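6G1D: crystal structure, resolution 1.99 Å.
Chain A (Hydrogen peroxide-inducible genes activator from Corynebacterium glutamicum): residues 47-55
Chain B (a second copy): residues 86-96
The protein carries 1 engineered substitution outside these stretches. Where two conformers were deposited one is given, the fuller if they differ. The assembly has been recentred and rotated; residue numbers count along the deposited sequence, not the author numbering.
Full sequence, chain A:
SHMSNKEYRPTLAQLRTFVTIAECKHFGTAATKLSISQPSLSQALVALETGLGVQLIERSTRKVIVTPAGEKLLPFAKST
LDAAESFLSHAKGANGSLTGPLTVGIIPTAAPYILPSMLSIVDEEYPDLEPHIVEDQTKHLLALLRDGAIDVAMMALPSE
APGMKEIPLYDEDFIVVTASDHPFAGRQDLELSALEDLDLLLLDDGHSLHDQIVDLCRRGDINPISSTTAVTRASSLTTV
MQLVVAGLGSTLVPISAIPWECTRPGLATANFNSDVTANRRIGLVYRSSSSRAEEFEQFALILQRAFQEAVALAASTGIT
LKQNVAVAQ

Chain A (47-55) ALETGLGVQ
Chain B 86-96: SFLSHAKGANG

L52(A) is the apolar centre of this contact between two copies of the protein, with the largest covered area of any residue in the two stretches. Its CA-to-CB bond points toward chain B, and its m,t rotamer (chi1 -58°, chi2 178°) splays the two methyl groups over one side of the chain B helix. CD1 of L52(A) lies 4.0 Å from CE2 of F87(B); CD2 of L52(A) lies 3.9 Å from CD1 of L88(B) and 3.9 Å from CB of A91(B). One leucine thus meets residues one helical turn apart, and A91(B), whose short side chain also points toward chain A, sits where the two CA atoms are 6.8 Å apart, CA of L52(A) to CA of A91(B).

F87(B) starts sideways but reaches inward through chi1 174° (t) and chi2 86°. L88(B), also sideways at its CA-to-CB bond, extends its end inward as a t,p rotamer (chi1 -177°, chi2 53°). One turn before L52(A), L48(A) has the same t,p form (-177°, 59°) and brings CD1 to 4.5 Å from CE2 of F87(B). CD1 of L48(A) and CD1 of L52(A) both lie oblique to the F87(B) ring; these are apolar contacts, favoured by close packing and by removal of hydrocarbon surface from water.

The backbones are helical: 47-52 in chain A, and from before S86(B) through A91(B) in chain B, each helix beginning earlier in its chain. Their axes approach to 11.5 Å, with 70° between N-to-C directions (signed crossing -70°). In chain A, L52(A) N donates to L48(A) O at 3.0 Å; in chain B, A91(B) N donates to F87(B) O at 3.0 Å. G53(A) then leaves helical geometry with phi/psi 71/24, a positive phi that favours glycine. V54(A) N still reaches back to E49(A) O at 3.1 Å, while V54(A) itself is extended at -133/129.

This turn carries V54(A) toward the later part of the chain B stretch, where its CA is 6.3 Å from CA of N95(B). With chi1 173° (t), V54(A) places CG2 3.7 Å from CB of N95(B) and 3.9 Å from O of A91(B), packing a methyl group against the aliphatic base of the asparagine and against backbone.

N95(B) forms the exposed polar edge. Its chi1 of -174° (t) and chi2 of 11° bring ND2 to 3.6 Å from O of G53(A), a polar approach but not a hydrogen bond. No hydrogen bond links the stretches, which together bury 282 Å² mainly through apolar fit.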

# COMPACT_ATOMS: atom_id res chain seq x y z
N ALA A 47 -32.96 -18.62 32.70
CA ALA A 47 -33.05 -17.26 32.19
C ALA A 47 -32.19 -17.07 30.93
O ALA A 47 -32.62 -16.43 29.97
CB ALA A 47 -32.64 -16.26 33.25
N LEU A 48 -31.00 -17.66 30.93
CA LEU A 48 -30.12 -17.63 29.76
C LEU A 48 -30.75 -18.38 28.58
O LEU A 48 -30.81 -17.86 27.48
CB LEU A 48 -28.76 -18.22 30.09
CG LEU A 48 -27.69 -18.20 29.01
CD1 LEU A 48 -27.38 -16.78 28.54
CD2 LEU A 48 -26.43 -18.89 29.55
N GLU A 49 -31.25 -19.58 28.82
CA GLU A 49 -31.80 -20.39 27.76
C GLU A 49 -33.07 -19.77 27.17
O GLU A 49 -33.26 -19.76 25.94
CB GLU A 49 -32.07 -21.80 28.26
CG GLU A 49 -30.78 -22.57 28.54
CD GLU A 49 -31.03 -23.99 29.02
OE1 GLU A 49 -30.39 -24.91 28.44
OE2 GLU A 49 -31.90 -24.23 29.90
N THR A 50 -33.93 -19.25 28.04
CA THR A 50 -35.15 -18.58 27.62
C THR A 50 -34.85 -17.29 26.87
O THR A 50 -35.43 -17.04 25.82
CB THR A 50 -36.04 -18.24 28.82
OG1 THR A 50 -36.32 -19.45 29.54
CG2 THR A 50 -37.37 -17.57 28.38
N GLY A 51 -33.94 -16.50 27.39
CA GLY A 51 -33.54 -15.25 26.74
C GLY A 51 -32.97 -15.46 25.35
O GLY A 51 -33.28 -14.73 24.43
N LEU A 52 -32.15 -16.50 25.21
CA LEU A 52 -31.60 -16.88 23.90
C LEU A 52 -32.55 -17.69 22.99
O LEU A 52 -32.33 -17.74 21.77
CB LEU A 52 -30.31 -17.67 24.06
CG LEU A 52 -29.16 -17.00 24.83
CD1 LEU A 52 -28.03 -18.01 24.91
CD2 LEU A 52 -28.67 -15.67 24.24
N GLY A 53 -33.54 -18.38 23.55
CA GLY A 53 -34.38 -19.30 22.78
C GLY A 53 -33.63 -20.56 22.37
O GLY A 53 -33.99 -21.18 21.41
N VAL A 54 -32.58 -20.90 23.11
CA VAL A 54 -31.69 -22.01 22.78
C VAL A 54 -31.47 -22.84 24.04
O VAL A 54 -31.09 -22.29 25.09
CB VAL A 54 -30.32 -21.48 22.30
CG1 VAL A 54 -29.32 -22.60 22.11
CG2 VAL A 54 -30.47 -20.73 20.98
N GLN A 55 -31.66 -24.15 23.94
CA GLN A 55 -31.31 -25.10 24.99
C GLN A 55 -29.78 -25.36 24.94
O GLN A 55 -29.26 -25.84 23.93
CB GLN A 55 -32.10 -26.40 24.84
CG GLN A 55 -32.12 -27.27 26.10
CD GLN A 55 -32.60 -28.69 25.83
OE1 GLN A 55 -33.31 -28.95 24.86
NE2 GLN A 55 -32.21 -29.63 26.69
N SER B 86 -20.47 -10.49 20.58
CA SER B 86 -20.16 -11.64 19.73
C SER B 86 -20.83 -12.94 20.22
O SER B 86 -21.29 -13.75 19.41
CB SER B 86 -18.66 -11.82 19.61
OG SER B 86 -18.36 -12.95 18.83
N PHE B 87 -20.93 -13.14 21.54
CA PHE B 87 -21.66 -14.30 22.08
C PHE B 87 -23.12 -14.24 21.65
O PHE B 87 -23.67 -15.21 21.17
CB PHE B 87 -21.58 -14.35 23.64
CG PHE B 87 -22.42 -15.43 24.23
CD1 PHE B 87 -21.93 -16.72 24.38
CD2 PHE B 87 -23.74 -15.18 24.63
CE1 PHE B 87 -22.72 -17.74 24.88
CE2 PHE B 87 -24.53 -16.19 25.15
CZ PHE B 87 -24.02 -17.48 25.28
N LEU B 88 -23.73 -13.07 21.82
CA LEU B 88 -25.14 -12.91 21.51
C LEU B 88 -25.42 -13.11 20.01
O LEU B 88 -26.37 -13.80 19.64
CB LEU B 88 -25.62 -11.52 21.96
CG LEU B 88 -27.10 -11.20 21.78
CD1 LEU B 88 -27.99 -12.27 22.42
CD2 LEU B 88 -27.39 -9.82 22.36
N SER B 89 -24.58 -12.56 19.15
CA SER B 89 -24.77 -12.73 17.72
C SER B 89 -24.65 -14.17 17.33
O SER B 89 -25.47 -14.69 16.61
CB SER B 89 -23.75 -11.91 16.94
OG SER B 89 -24.12 -10.56 16.92
N HIS B 90 -23.63 -14.84 17.84
CA HIS B 90 -23.44 -16.25 17.55
C HIS B 90 -24.64 -17.10 17.98
O HIS B 90 -24.95 -18.11 17.35
CB HIS B 90 -22.20 -16.78 18.23
CG HIS B 90 -20.95 -16.61 17.43
ND1 HIS B 90 -19.85 -17.42 17.59
CD2 HIS B 90 -20.63 -15.72 16.46
CE1 HIS B 90 -18.90 -17.04 16.76
NE2 HIS B 90 -19.35 -16.02 16.06
N ALA B 91 -25.27 -16.72 19.08
CA ALA B 91 -26.39 -17.51 19.64
C ALA B 91 -27.53 -17.63 18.66
O ALA B 91 -28.19 -18.65 18.59
CB ALA B 91 -26.89 -16.86 20.94
N LYS B 92 -27.74 -16.57 17.89
CA LYS B 92 -28.79 -16.54 16.85
C LYS B 92 -28.50 -17.59 15.78
O LYS B 92 -29.44 -18.23 15.31
CB LYS B 92 -28.88 -15.14 16.21
CG LYS B 92 -29.11 -13.98 17.19
CD LYS B 92 -29.88 -12.78 16.62
CE LYS B 92 -29.00 -11.71 15.97
NZ LYS B 92 -29.69 -11.02 14.83
N GLY B 93 -27.22 -17.77 15.42
CA GLY B 93 -26.77 -18.81 14.49
C GLY B 93 -26.57 -20.23 14.99
O GLY B 93 -26.48 -21.15 14.20
N ALA B 94 -26.35 -20.43 16.27
CA ALA B 94 -26.08 -21.79 16.74
C ALA B 94 -27.24 -22.76 16.60
O ALA B 94 -27.07 -23.92 16.28
CB ALA B 94 -25.59 -21.76 18.17
N ASN B 95 -28.41 -22.25 16.91
CA ASN B 95 -29.64 -22.99 16.90
C ASN B 95 -30.15 -23.51 15.57
O ASN B 95 -30.59 -24.64 15.47
CB ASN B 95 -30.71 -22.11 17.51
CG ASN B 95 -31.99 -22.83 17.69
OD1 ASN B 95 -32.04 -24.05 17.54
ND2 ASN B 95 -33.04 -22.10 18.01
N GLY B 96 -30.08 -22.69 14.55
CA GLY B 96 -30.60 -23.07 13.26
C GLY B 96 -29.64 -23.05 12.09
O GLY B 96 -28.42 -22.95 12.25